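Local coordinates for protein LAIR1 ecotodomain from MGD21 antibody (Homo sapiens, PDB 7JZK) that serves as an immunoglobulin-like LAIR1 domain, carried as an insertion in a malaria antibody, that binds the V2 domain of a Plasmodium RIFIN, at residues P6-E11 with F24-P29; F35-E40 with A61-D66; L75-Y80 with S90-L95. All blocks are in the same frame, centred on the assembly; numbering follows the deposited sequence.

Contact 1: residues P6-E11 with F24-P29; sequences PSISAE and FVCRGP
In the immunoglobulin sandwich formed here, the edge strand 7-11 pairs antiparallel with strand 22-28, the strand that carries one half of the intersheet disulfide. Main-chain bonding is regular. S7 and R27 form one hydrogen-bonded pair, R27 N reaching S7 O at 2.9 Å, and S9 and V25 the next, V25 N reaching S9 O at 2.8 Å; S7 N to R27 O and S9 N to V25 O return the bonds. All four carbonyls are met in their own planes. I8-C26 lies between these pairs and A10-F24 follows S9-V25; both are non-hydrogen-bonded, and CA-H groups of I8, C26 and F24 lean on opposing carbonyls.

Apolar contact is made on the face of I8, A10, F24 and C26, which looks into the sandwich. I8 has CG1 anti to its backbone N (chi1 169°), so that its terminal CD1 lies alongside the F24 side chain, 3.6 Å from F24 CB, and 4.0 Å from C26 SG. A branched apolar chain suits this place beside the C26-C78 disulfide, meeting both ring and sulfur.

Polar contact belongs to the opposite face, of S7, S9, V25 and R27. The R27 chain bends at chi3 (-137°), bringing its guanidinium over V25 CG1, 3.8 Å from the plane. E11 crosses V25 obliquely, OE1 and CD resting against V25 CG2, while OE2 pairs with R62. S9, small and hydroxylated, reaches the guanidinium's edge: its OG receives R27 NH2 at 3.1 Å, tilted 21° out of the guanidinium plane.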
ATOM      1  N   PRO A   6       4.960  17.805  11.433  1.00 49.04           N
ATOM      2  CA  PRO A   6       5.677  16.750  12.147  1.00 41.40           C
ATOM      3  C   PRO A   6       7.149  16.826  11.787  1.00 37.64           C
ATOM      4  O   PRO A   6       7.532  17.449  10.797  1.00 35.32           O
ATOM      5  CB  PRO A   6       5.039  15.460  11.628  1.00 41.75           C
ATOM      6  CG  PRO A   6       4.471  15.803  10.294  1.00 38.63           C
ATOM      7  CD  PRO A   6       4.222  17.291  10.261  1.00 44.91           C
ATOM      8  N   SER A   7       7.973  16.148  12.587  1.00 38.86           N
ATOM      9  CA  SER A   7       9.402  16.091  12.321  1.00 40.53           C
ATOM     10  C   SER A   7       9.835  14.629  12.275  1.00 38.04           C
ATOM     11  O   SER A   7       9.203  13.754  12.875  1.00 40.30           O
ATOM     12  CB  SER A   7      10.232  16.836  13.386  1.00 34.64           C
ATOM     13  OG  SER A   7      10.469  16.026  14.534  1.00 37.73           O
ATOM     14  N   ILE A   8      10.912  14.373  11.546  1.00 36.14           N
ATOM     15  CA  ILE A   8      11.449  13.033  11.357  1.00 42.02           C
ATOM     16  C   ILE A   8      12.895  13.060  11.810  1.00 42.04           C
ATOM     17  O   ILE A   8      13.625  14.006  11.494  1.00 39.86           O
ATOM     18  CB  ILE A   8      11.332  12.588   9.875  1.00 38.33           C
ATOM     19  CG1 ILE A   8      12.122  11.316   9.568  1.00 46.85           C
ATOM     20  CG2 ILE A   8      11.743  13.677   8.905  1.00 36.76           C
ATOM     21  CD1 ILE A   8      11.543  10.059  10.099  1.00 46.98           C
ATOM     22  N   SER A   9      13.304  12.023  12.544  1.00 41.64           N
ATOM     23  CA  SER A   9      14.699  11.855  12.941  1.00 48.78           C
ATOM     24  C   SER A   9      15.061  10.384  12.785  1.00 50.40           C
ATOM     25  O   SER A   9      14.184   9.528  12.709  1.00 52.89           O
ATOM     26  CB  SER A   9      14.963  12.334  14.383  1.00 49.93           C
ATOM     27  OG  SER A   9      13.843  12.100  15.232  1.00 58.72           O
ATOM     28  N   ALA A  10      16.364  10.095  12.734  1.00 52.59           N
ATOM     29  CA  ALA A  10      16.861   8.732  12.613  1.00 51.41           C
ATOM     30  C   ALA A  10      17.871   8.442  13.710  1.00 55.49           C
ATOM     31  O   ALA A  10      18.754   9.260  13.982  1.00 58.45           O
ATOM     32  CB  ALA A  10      17.524   8.491  11.252  1.00 51.01           C
ATOM     33  N   GLU A  11      17.744   7.260  14.314  1.00 55.57           N
ATOM     34  CA  GLU A  11      18.614   6.817  15.392  1.00 54.55           C
ATOM     35  C   GLU A  11      19.194   5.455  15.031  1.00 57.15           C
ATOM     36  O   GLU A  11      18.433   4.525  14.699  1.00 57.28           O
ATOM     37  CB  GLU A  11      17.824   6.727  16.703  1.00 60.14           C
ATOM     38  CG  GLU A  11      16.893   7.919  16.937  1.00 63.68           C
ATOM     39  CD  GLU A  11      15.998   7.737  18.143  1.00 67.34           C
ATOM     40  OE1 GLU A  11      15.316   8.713  18.537  1.00 71.39           O
ATOM     41  OE2 GLU A  11      15.969   6.618  18.698  1.00 65.74           O
ATOM     42  N   PHE A  24      13.446   5.294  12.414  1.00 53.01           N
ATOM     43  CA  PHE A  24      12.889   6.601  12.102  1.00 50.78           C
ATOM     44  C   PHE A  24      11.860   6.933  13.163  1.00 47.63           C
ATOM     45  O   PHE A  24      10.929   6.156  13.392  1.00 48.13           O
ATOM     46  CB  PHE A  24      12.236   6.599  10.716  1.00 48.57           C
ATOM     47  CG  PHE A  24      13.195   6.325   9.605  1.00 44.52           C
ATOM     48  CD1 PHE A  24      13.332   5.054   9.096  1.00 45.53           C
ATOM     49  CD2 PHE A  24      13.997   7.330   9.111  1.00 47.54           C
ATOM     50  CE1 PHE A  24      14.234   4.787   8.095  1.00 44.73           C
ATOM     51  CE2 PHE A  24      14.892   7.081   8.102  1.00 45.23           C
ATOM     52  CZ  PHE A  24      15.018   5.800   7.597  1.00 46.24           C
ATOM     53  N   VAL A  25      12.019   8.099  13.780  1.00 53.88           N
ATOM     54  CA  VAL A  25      11.146   8.600  14.838  1.00 53.02           C
ATOM     55  C   VAL A  25      10.380   9.789  14.282  1.00 48.16           C
ATOM     56  O   VAL A  25      10.980  10.788  13.855  1.00 41.71           O
ATOM     57  CB  VAL A  25      11.936   8.997  16.097  1.00 56.62           C
ATOM     58  CG1 VAL A  25      10.981   9.361  17.230  1.00 53.31           C
ATOM     59  CG2 VAL A  25      12.890   7.876  16.516  1.00 52.31           C
ATOM     60  N   CYS A  26       9.063   9.649  14.244  1.00 47.17           N
ATOM     61  CA  CYS A  26       8.153  10.676  13.774  1.00 50.84           C
ATOM     62  C   CYS A  26       7.489  11.328  14.976  1.00 53.63           C
ATOM     63  O   CYS A  26       6.926  10.633  15.830  1.00 51.36           O
ATOM     64  CB  CYS A  26       7.099  10.066  12.857  1.00 49.11           C
ATOM     65  SG  CYS A  26       7.748   9.442  11.327  1.00 57.29           S
ATOM     66  N   ARG A  27       7.574  12.650  15.058  1.00 54.51           N
ATOM     67  CA  ARG A  27       7.016  13.384  16.185  1.00 54.47           C
ATOM     68  C   ARG A  27       6.003  14.403  15.711  1.00 49.29           C
ATOM     69  O   ARG A  27       6.231  15.111  14.723  1.00 45.31           O
ATOM     70  CB  ARG A  27       8.098  14.053  17.013  1.00 52.42           C
ATOM     71  CG  ARG A  27       8.775  13.066  17.939  1.00 59.51           C
ATOM     72  CD  ARG A  27       9.680  13.757  18.918  1.00 65.07           C
ATOM     73  NE  ARG A  27      10.960  13.068  19.093  1.00 70.24           N
ATOM     74  CZ  ARG A  27      11.939  13.010  18.193  1.00 79.28           C
ATOM     75  NH1 ARG A  27      13.058  12.355  18.482  1.00 80.40           N
ATOM     76  NH2 ARG A  27      11.806  13.585  17.001  1.00 84.78           N
ATOM     77  N   GLY A  28       4.880  14.436  16.426  1.00 48.75           N
ATOM     78  CA  GLY A  28       3.826  15.391  16.203  1.00 54.37           C
ATOM     79  C   GLY A  28       3.160  15.817  17.508  1.00 58.93           C
ATOM     80  O   GLY A  28       3.718  15.676  18.614  1.00 56.42           O
ATOM     81  N   PRO A  29       1.965  16.388  17.388  1.00 50.75           N
ATOM     82  CA  PRO A  29       1.222  16.852  18.563  1.00 62.70           C
ATOM     83  C   PRO A  29       0.559  15.673  19.269  1.00 64.67           C
ATOM     84  O   PRO A  29       0.631  14.531  18.815  1.00 66.05           O
ATOM     85  CB  PRO A  29       0.180  17.798  17.957  1.00 58.79           C
ATOM     86  CG  PRO A  29      -0.096  17.180  16.594  1.00 51.60           C
ATOM     87  CD  PRO A  29       1.236  16.637  16.135  1.00 45.66           C
TER

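Contact 2: residues F35-E40 with A61-D66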
ATOM      1  N   PHE A  35       0.394   7.734  12.294  1.00 42.80           N
ATOM      2  CA  PHE A  35       1.609   8.223  11.663  1.00 46.70           C
ATOM      3  C   PHE A  35       1.861   7.413  10.398  1.00 45.96           C
ATOM      4  O   PHE A  35       1.774   6.182  10.428  1.00 43.27           O
ATOM      5  CB  PHE A  35       2.802   8.062  12.595  1.00 47.71           C
ATOM      6  CG  PHE A  35       3.249   9.326  13.204  1.00 50.34           C
ATOM      7  CD1 PHE A  35       3.097   9.541  14.560  1.00 56.45           C
ATOM      8  CD2 PHE A  35       3.770  10.327  12.417  1.00 56.45           C
ATOM      9  CE1 PHE A  35       3.500  10.738  15.131  1.00 57.81           C
ATOM     10  CE2 PHE A  35       4.170  11.509  12.965  1.00 54.67           C
ATOM     11  CZ  PHE A  35       4.041  11.721  14.329  1.00 55.64           C
ATOM     12  N   ARG A  36       2.205   8.089   9.300  1.00 42.85           N
ATOM     13  CA  ARG A  36       2.570   7.438   8.046  1.00 42.15           C
ATOM     14  C   ARG A  36       3.977   7.869   7.658  1.00 41.70           C
ATOM     15  O   ARG A  36       4.250   9.074   7.520  1.00 42.68           O
ATOM     16  CB  ARG A  36       1.589   7.801   6.932  1.00 41.79           C
ATOM     17  CG  ARG A  36       2.063   7.566   5.511  1.00 40.48           C
ATOM     18  CD  ARG A  36       0.897   7.721   4.530  1.00 37.79           C
ATOM     19  NE  ARG A  36      -0.236   6.858   4.866  1.00 36.57           N
ATOM     20  CZ  ARG A  36      -1.378   6.820   4.177  1.00 36.84           C
ATOM     21  NH1 ARG A  36      -1.549   7.599   3.109  1.00 32.95           N
ATOM     22  NH2 ARG A  36      -2.356   6.000   4.549  1.00 37.27           N
ATOM     23  N   LEU A  37       4.845   6.880   7.442  1.00 39.30           N
ATOM     24  CA  LEU A  37       6.223   7.083   7.026  1.00 40.42           C
ATOM     25  C   LEU A  37       6.303   6.843   5.532  1.00 41.59           C
ATOM     26  O   LEU A  37       5.970   5.746   5.066  1.00 43.95           O
ATOM     27  CB  LEU A  37       7.161   6.152   7.779  1.00 35.56           C
ATOM     28  CG  LEU A  37       8.594   6.120   7.281  1.00 38.13           C
ATOM     29  CD1 LEU A  37       9.343   7.374   7.741  1.00 38.55           C
ATOM     30  CD2 LEU A  37       9.227   4.880   7.887  1.00 34.22           C
ATOM     31  N   GLU A  38       6.640   7.901   4.816  1.00 38.28           N
ATOM     32  CA  GLU A  38       6.641   7.846   3.350  1.00 39.26           C
ATOM     33  C   GLU A  38       8.059   7.797   2.819  1.00 42.35           C
ATOM     34  O   GLU A  38       8.955   8.288   3.482  1.00 44.45           O
ATOM     35  CB  GLU A  38       5.943   9.077   2.791  1.00 33.99           C
ATOM     36  CG  GLU A  38       4.436   9.077   2.858  1.00 33.70           C
ATOM     37  CD  GLU A  38       3.873  10.319   2.194  1.00 34.82           C
ATOM     38  OE1 GLU A  38       2.667  10.544   2.278  1.00 31.49           O
ATOM     39  OE2 GLU A  38       4.654  11.052   1.591  1.00 33.63           O
ATOM     40  N   ARG A  39       8.224   7.190   1.659  1.00 43.10           N
ATOM     41  CA  ARG A  39       9.531   7.188   0.984  1.00 43.18           C
ATOM     42  C   ARG A  39       9.578   8.382   0.039  1.00 43.08           C
ATOM     43  O   ARG A  39       8.759   9.271   0.173  1.00 40.33           O
ATOM     44  CB  ARG A  39       9.738   5.865   0.254  1.00 50.37           C
ATOM     45  CG  ARG A  39       9.793   4.648   1.161  1.00 48.28           C
ATOM     46  CD  ARG A  39      11.029   3.835   0.849  1.00 57.25           C
ATOM     47  NE  ARG A  39      12.226   4.651   0.965  1.00 67.07           N
ATOM     48  CZ  ARG A  39      13.460   4.214   0.764  1.00 60.42           C
ATOM     49  NH1 ARG A  39      13.678   2.954   0.437  1.00 55.24           N
ATOM     50  NH2 ARG A  39      14.474   5.044   0.891  1.00 58.72           N
ATOM     51  N   GLU A  40      10.486   8.357  -0.913  1.00 44.77           N
ATOM     52  CA  GLU A  40      10.611   9.453  -1.901  1.00 46.24           C
ATOM     53  C   GLU A  40       9.295   9.582  -2.667  1.00 45.28           C
ATOM     54  O   GLU A  40       9.021  10.656  -3.181  1.00 40.80           O
ATOM     55  CB  GLU A  40      11.787   9.156  -2.823  1.00 48.28           C
ATOM     56  CG  GLU A  40      12.684   8.042  -2.324  1.00 55.90           C
ATOM     57  CD  GLU A  40      12.194   6.647  -2.663  1.00 72.54           C
ATOM     58  OE1 GLU A  40      11.359   6.523  -3.568  1.00 67.88           O
ATOM     59  OE2 GLU A  40      12.632   5.696  -2.004  1.00 69.41           O
ATOM     60  N   ALA A  61       6.017   8.129  17.033  1.00 52.45           N
ATOM     61  CA  ALA A  61       5.854   6.793  16.493  1.00 48.42           C
ATOM     62  C   ALA A  61       7.193   6.391  15.908  1.00 49.88           C
ATOM     63  O   ALA A  61       7.919   7.230  15.362  1.00 49.30           O
ATOM     64  CB  ALA A  61       4.762   6.725  15.428  1.00 43.57           C
ATOM     65  N   ARG A  62       7.515   5.108  16.018  1.00 40.70           N
ATOM     66  CA  ARG A  62       8.820   4.610  15.630  1.00 46.96           C
ATOM     67  C   ARG A  62       8.664   3.559  14.536  1.00 47.48           C
ATOM     68  O   ARG A  62       7.823   2.660  14.652  1.00 38.76           O
ATOM     69  CB  ARG A  62       9.502   4.011  16.857  1.00 49.86           C
ATOM     70  CG  ARG A  62       9.653   5.042  17.950  1.00 53.22           C
ATOM     71  CD  ARG A  62      10.621   4.636  19.032  1.00 54.45           C
ATOM     72  NE  ARG A  62      11.670   5.640  19.049  1.00 61.13           N
ATOM     73  CZ  ARG A  62      12.444   5.912  20.084  1.00 60.21           C
ATOM     74  NH1 ARG A  62      12.296   5.250  21.227  1.00 62.04           N
ATOM     75  NH2 ARG A  62      13.367   6.860  19.968  1.00 63.79           N
ATOM     76  N   PHE A  63       9.481   3.663  13.486  1.00 51.60           N
ATOM     77  CA  PHE A  63       9.521   2.687  12.394  1.00 42.45           C
ATOM     78  C   PHE A  63      10.951   2.179  12.339  1.00 45.07           C
ATOM     79  O   PHE A  63      11.864   2.954  12.040  1.00 45.22           O
ATOM     80  CB  PHE A  63       9.124   3.311  11.051  1.00 39.34           C
ATOM     81  CG  PHE A  63       7.804   4.043  11.075  1.00 44.42           C
ATOM     82  CD1 PHE A  63       7.720   5.345  11.563  1.00 44.97           C
ATOM     83  CD2 PHE A  63       6.652   3.443  10.592  1.00 41.98           C
ATOM     84  CE1 PHE A  63       6.524   6.010  11.586  1.00 40.26           C
ATOM     85  CE2 PHE A  63       5.449   4.122  10.615  1.00 41.03           C
ATOM     86  CZ  PHE A  63       5.394   5.408  11.113  1.00 40.91           C
ATOM     87  N   ARG A  64      11.164   0.900  12.630  1.00 42.27           N
ATOM     88  CA  ARG A  64      12.521   0.403  12.803  1.00 46.28           C
ATOM     89  C   ARG A  64      12.854  -0.655  11.754  1.00 54.22           C
ATOM     90  O   ARG A  64      12.108  -1.621  11.578  1.00 49.36           O
ATOM     91  CB  ARG A  64      12.686  -0.188  14.197  1.00 47.45           C
ATOM     92  CG  ARG A  64      13.880  -1.124  14.292  1.00 53.80           C
ATOM     93  CD  ARG A  64      13.842  -1.965  15.575  1.00 61.22           C
ATOM     94  NE  ARG A  64      14.952  -2.907  15.540  1.00 66.91           N
ATOM     95  CZ  ARG A  64      16.115  -2.706  16.150  1.00 73.01           C
ATOM     96  NH1 ARG A  64      17.078  -3.611  16.043  1.00 72.72           N
ATOM     97  NH2 ARG A  64      16.315  -1.606  16.878  1.00 66.87           N
ATOM     98  N   ILE A  65      13.993  -0.488  11.087  1.00 51.23           N
ATOM     99  CA  ILE A  65      14.539  -1.491  10.185  1.00 54.34           C
ATOM    100  C   ILE A  65      15.678  -2.198  10.912  1.00 55.29           C
ATOM    101  O   ILE A  65      16.679  -1.562  11.267  1.00 54.94           O
ATOM    102  CB  ILE A  65      15.035  -0.862   8.869  1.00 52.38           C
ATOM    103  CG1 ILE A  65      13.900  -0.170   8.111  1.00 48.45           C
ATOM    104  CG2 ILE A  65      15.692  -1.927   7.989  1.00 54.47           C
ATOM    105  CD1 ILE A  65      14.392   0.576   6.888  1.00 40.21           C
ATOM    106  N   ASP A  66      15.531  -3.512  11.129  1.00 57.39           N
ATOM    107  CA  ASP A  66      16.538  -4.257  11.878  1.00 57.01           C
ATOM    108  C   ASP A  66      17.839  -4.367  11.101  1.00 56.87           C
ATOM    109  O   ASP A  66      18.925  -4.213  11.668  1.00 57.59           O
ATOM    110  CB  ASP A  66      16.029  -5.651  12.235  1.00 59.94           C
ATOM    111  CG  ASP A  66      14.806  -5.621  13.144  1.00 67.87           C
ATOM    112  OD1 ASP A  66      14.825  -4.896  14.169  1.00 69.93           O
ATOM    113  OD2 ASP A  66      13.826  -6.345  12.849  1.00 72.96           O
TER
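The ring of F63 has L37 CB over one face, 3.6 Å from the ring centroid and only 2° off the normal, which is a textbook CH-pi contact. At its edge, in the ring plane, sits the backbone oxygen of F35, with F35 O 3.8 Å from F63 CZ. The F35 ring is met obliquely by the methyl of A61, F35 CD1 lying 3.4 Å from A61 CB.

These groups span the interior of the immunoglobulin sandwich, since strand 34-38 belongs to one sheet and strand 58-65 to the other. The axes of the two short strands approach to 8.4 Å, at 36°, so they are bridged by side chains, with one backbone oxygen at a ring edge. L37 and F63 lie head to tail, each tip reaching the other's base. With CG anti to its backbone N (chi1 171°), L37 sends CD2 to within 3.5 Å of F63 CB, while its CB presses on the ring. Alanine suits position 61 because a bulky F35 already fills the space opposite.

Alternate residues face outward: R36 forms a salt bridge with D47 and a cation-pi pair with Y45. On the RIFIN chain, A78 packs on L37 and F79 on F63. Between the two strands the contact is almost wholly apolar, so it probably rests on dispersion and exclusion of water, while each strand is held by hydrogen bonds within its own sheet.

Contact 3: residues L75-Y80 with S90-L95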
ATOM      1  N   LEU A  75      15.241   8.718   0.653  1.00 47.69           N
ATOM      2  CA  LEU A  75      14.449   9.679   1.405  1.00 36.67           C
ATOM      3  C   LEU A  75      13.253   9.076   2.151  1.00 40.62           C
ATOM      4  O   LEU A  75      12.600   8.161   1.659  1.00 45.68           O
ATOM      5  CB  LEU A  75      13.983  10.776   0.449  1.00 37.80           C
ATOM      6  CG  LEU A  75      14.958  11.908   0.063  1.00 41.07           C
ATOM      7  CD1 LEU A  75      16.359  11.472  -0.262  1.00 36.77           C
ATOM      8  CD2 LEU A  75      14.390  12.749  -1.042  1.00 37.76           C
ATOM      9  N   PHE A  76      12.985   9.617   3.350  1.00 38.68           N
ATOM     10  CA  PHE A  76      11.878   9.258   4.234  1.00 37.89           C
ATOM     11  C   PHE A  76      11.292  10.536   4.825  1.00 39.56           C
ATOM     12  O   PHE A  76      12.008  11.514   5.031  1.00 42.31           O
ATOM     13  CB  PHE A  76      12.302   8.336   5.405  1.00 37.39           C
ATOM     14  CG  PHE A  76      12.854   6.994   4.975  1.00 46.77           C
ATOM     15  CD1 PHE A  76      14.195   6.861   4.610  1.00 43.86           C
ATOM     16  CD2 PHE A  76      12.039   5.856   4.948  1.00 45.20           C
ATOM     17  CE1 PHE A  76      14.707   5.631   4.224  1.00 44.89           C
ATOM     18  CE2 PHE A  76      12.551   4.620   4.568  1.00 42.84           C
ATOM     19  CZ  PHE A  76      13.884   4.508   4.201  1.00 44.37           C
ATOM     20  N   ARG A  77       9.987  10.536   5.114  1.00 42.21           N
ATOM     21  CA  ARG A  77       9.382  11.703   5.760  1.00 41.94           C
ATOM     22  C   ARG A  77       8.114  11.271   6.487  1.00 39.16           C
ATOM     23  O   ARG A  77       7.573  10.197   6.235  1.00 40.05           O
ATOM     24  CB  ARG A  77       9.081  12.818   4.757  1.00 34.96           C
ATOM     25  CG  ARG A  77       7.789  12.638   3.996  1.00 34.60           C
ATOM     26  CD  ARG A  77       7.648  13.732   2.986  1.00 32.02           C
ATOM     27  NE  ARG A  77       6.511  13.521   2.096  1.00 30.92           N
ATOM     28  CZ  ARG A  77       6.128  14.407   1.172  1.00 33.42           C
ATOM     29  NH1 ARG A  77       6.794  15.552   1.029  1.00 35.26           N
ATOM     30  NH2 ARG A  77       5.076  14.166   0.403  1.00 33.66           N
ATOM     31  N   CYS A  78       7.644  12.113   7.396  1.00 35.86           N
ATOM     32  CA  CYS A  78       6.494  11.757   8.213  1.00 37.03           C
ATOM     33  C   CYS A  78       5.287  12.601   7.851  1.00 37.60           C
ATOM     34  O   CYS A  78       5.398  13.727   7.353  1.00 36.72           O
ATOM     35  CB  CYS A  78       6.770  11.910   9.717  1.00 40.34           C
ATOM     36  SG  CYS A  78       8.294  11.125  10.315  1.00 64.78           S
ATOM     37  N   ILE A  79       4.123  12.018   8.085  1.00 42.94           N
ATOM     38  CA  ILE A  79       2.880  12.762   7.999  1.00 44.57           C
ATOM     39  C   ILE A  79       1.926  12.104   8.978  1.00 44.51           C
ATOM     40  O   ILE A  79       1.990  10.899   9.213  1.00 44.21           O
ATOM     41  CB  ILE A  79       2.331  12.789   6.554  1.00 42.98           C
ATOM     42  CG1 ILE A  79       1.110  13.701   6.437  1.00 38.65           C
ATOM     43  CG2 ILE A  79       1.997  11.405   6.089  1.00 36.05           C
ATOM     44  CD1 ILE A  79       0.593  13.790   5.035  1.00 35.22           C
ATOM     45  N   TYR A  80       1.074  12.891   9.603  1.00 43.44           N
ATOM     46  CA  TYR A  80       0.195  12.291  10.583  1.00 42.18           C
ATOM     47  C   TYR A  80      -1.225  12.728  10.305  1.00 39.74           C
ATOM     48  O   TYR A  80      -1.475  13.711   9.601  1.00 39.30           O
ATOM     49  CB  TYR A  80       0.601  12.632  12.018  1.00 44.04           C
ATOM     50  CG  TYR A  80       0.474  14.085  12.385  1.00 49.22           C
ATOM     51  CD1 TYR A  80       1.569  14.929  12.306  1.00 48.78           C
ATOM     52  CD2 TYR A  80      -0.731  14.611  12.844  1.00 46.62           C
ATOM     53  CE1 TYR A  80       1.472  16.238  12.645  1.00 47.42           C
ATOM     54  CE2 TYR A  80      -0.840  15.924  13.177  1.00 45.84           C
ATOM     55  CZ  TYR A  80       0.261  16.740  13.078  1.00 51.48           C
ATOM     56  OH  TYR A  80       0.160  18.075  13.424  1.00 48.21           O
ATOM     57  N   SER A  90       6.406  16.422   6.796  1.00 37.35           N
ATOM     58  CA  SER A  90       7.694  16.877   7.272  1.00 33.95           C
ATOM     59  C   SER A  90       8.697  16.988   6.121  1.00 36.56           C
ATOM     60  O   SER A  90       8.454  16.563   4.989  1.00 37.52           O
ATOM     61  CB  SER A  90       8.253  15.895   8.286  1.00 36.42           C
ATOM     62  OG  SER A  90       9.079  14.952   7.626  1.00 37.99           O
ATOM     63  N   ASP A  91       9.837  17.583   6.418  1.00 39.50           N
ATOM     64  CA  ASP A  91      10.931  17.604   5.464  1.00 43.72           C
ATOM     65  C   ASP A  91      11.473  16.191   5.261  1.00 44.00           C
ATOM     66  O   ASP A  91      11.365  15.342   6.149  1.00 42.19           O
ATOM     67  CB  ASP A  91      12.046  18.527   5.958  1.00 38.35           C
ATOM     68  CG  ASP A  91      11.887  19.944   5.438  1.00 50.30           C
ATOM     69  OD1 ASP A  91      10.745  20.313   5.078  1.00 45.01           O
ATOM     70  OD2 ASP A  91      12.889  20.698   5.400  1.00 59.36           O
ATOM     71  N   TYR A  92      12.040  15.938   4.075  1.00 38.75           N
ATOM     72  CA  TYR A  92      12.662  14.652   3.785  1.00 40.03           C
ATOM     73  C   TYR A  92      13.973  14.510   4.537  1.00 41.99           C
ATOM     74  O   TYR A  92      14.710  15.471   4.740  1.00 42.53           O
ATOM     75  CB  TYR A  92      12.946  14.479   2.280  1.00 39.05           C
ATOM     76  CG  TYR A  92      11.736  14.084   1.459  1.00 40.48           C
ATOM     77  CD1 TYR A  92      11.101  15.012   0.657  1.00 36.59           C
ATOM     78  CD2 TYR A  92      11.207  12.812   1.516  1.00 36.01           C
ATOM     79  CE1 TYR A  92       9.976  14.684  -0.081  1.00 39.13           C
ATOM     80  CE2 TYR A  92      10.077  12.466   0.773  1.00 35.33           C
ATOM     81  CZ  TYR A  92       9.465  13.411  -0.025  1.00 44.14           C
ATOM     82  OH  TYR A  92       8.341  13.132  -0.769  1.00 41.03           O
ATOM     83  N   LEU A  93      14.280  13.271   4.878  1.00 41.61           N
ATOM     84  CA  LEU A  93      15.483  12.849   5.572  1.00 36.54           C
ATOM     85  C   LEU A  93      16.163  11.814   4.686  1.00 45.91           C
ATOM     86  O   LEU A  93      15.503  10.867   4.239  1.00 40.98           O
ATOM     87  CB  LEU A  93      15.106  12.204   6.905  1.00 36.60           C
ATOM     88  CG  LEU A  93      16.135  11.941   7.994  1.00 47.94           C
ATOM     89  CD1 LEU A  93      16.472  13.239   8.687  1.00 47.45           C
ATOM     90  CD2 LEU A  93      15.606  10.917   8.985  1.00 47.77           C
ATOM     91  N   GLU A  94      17.463  11.987   4.410  1.00 41.26           N
ATOM     92  CA  GLU A  94      18.200  11.047   3.568  1.00 40.13           C
ATOM     93  C   GLU A  94      18.913  10.015   4.436  1.00 47.90           C
ATOM     94  O   GLU A  94      19.728  10.367   5.288  1.00 50.19           O
ATOM     95  CB  GLU A  94      19.232  11.734   2.681  1.00 43.38           C
ATOM     96  CG  GLU A  94      19.875  10.790   1.638  1.00 41.30           C
ATOM     97  CD  GLU A  94      20.959  11.475   0.825  1.00 48.78           C
ATOM     98  OE1 GLU A  94      21.023  11.275  -0.398  1.00 55.80           O
ATOM     99  OE2 GLU A  94      21.746  12.247   1.408  1.00 67.71           O
ATOM    100  N   LEU A  95      18.636   8.743   4.187  1.00 49.24           N
ATOM    101  CA  LEU A  95      19.317   7.640   4.840  1.00 46.92           C
ATOM    102  C   LEU A  95      20.443   7.182   3.930  1.00 49.38           C
ATOM    103  O   LEU A  95      20.210   6.861   2.759  1.00 53.98           O
ATOM    104  CB  LEU A  95      18.357   6.484   5.123  1.00 44.50           C
ATOM    105  CG  LEU A  95      19.049   5.160   5.457  1.00 47.23           C
ATOM    106  CD1 LEU A  95      19.712   5.260   6.816  1.00 49.94           C
ATOM    107  CD2 LEU A  95      18.077   4.002   5.419  1.00 45.24           C
TER
HETATM  108  O   HOH W   1       7.976  17.255   2.457  1.00 41.81           O
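Packing is tightest around the Y92 ring, which is gripped from both sides. L75 crosses it at about a right angle, with CD2 over one face and L75 CB 3.6 Å from Y92 CD2. R77 takes the opposite face: its CG lies between N and C of the backbone (chi1 82°), and an extended chain lays R77 CD 3.7 Å from the Y92 centroid. The guanidinium continues nearly parallel to the ring, 11° between planes, with Y92 OH over its centre, 3.2 Å from R77 CZ. Angles to that OH are too poor for a hydrogen bond; NE pairs with E38 instead. Arginine suits the place by joining an extended aliphatic stem to a flat charged group.

The segments belong to the hairpin of strands 74-82 and 85-97, antiparallel neighbours in one sheet of the immunoglobulin fold. F76 and L93 make a regular hydrogen-bonded pair, F76 O taking L93 N at 2.9 Å. Further along, S90 N still bonds C78 O, but C78 N gives a 175° bond to S90 OG at 3.2 Å, and that hydroxyl donates to D91 O from above the carbonyl plane.

On the buried face F76 lies beside L95, F76 CE1 3.9 Å from L95 CB. The R77 and Y92 side is looser at its outer ends: a water donates to S90 O at 2.7 Å and is weakly held by R77 NH1, exposed D91 turns away to R5, and E94 offers L75 CD1 only its aliphatic CB and CG.

How the contacts relate
The centres of the three contacts lie about 8 or 9 Å apart; contacts 1 and 3 pair strands within one sheet each, and contact 2 spans the two. Contacts 1 and 2 share the sheet holding strands 22-28 and 58-65, where F24 N lies 2.8 Å from F63 O, probably as a hydrogen bond. Contacts 2 and 3 share the opposite sheet: R36 N stands 2.8 Å from I79 O, another probable bond. Contacts 1 and 3 are tied covalently, C26 SG to C78 SG at 2.0 Å, and the F35 ring packs nearby, F35 CE2 being 3.3 Å from C26 CB. RIFIN reaches contacts 2 and 3, its A78 packing on both L37 and F76, but does not touch contact 1.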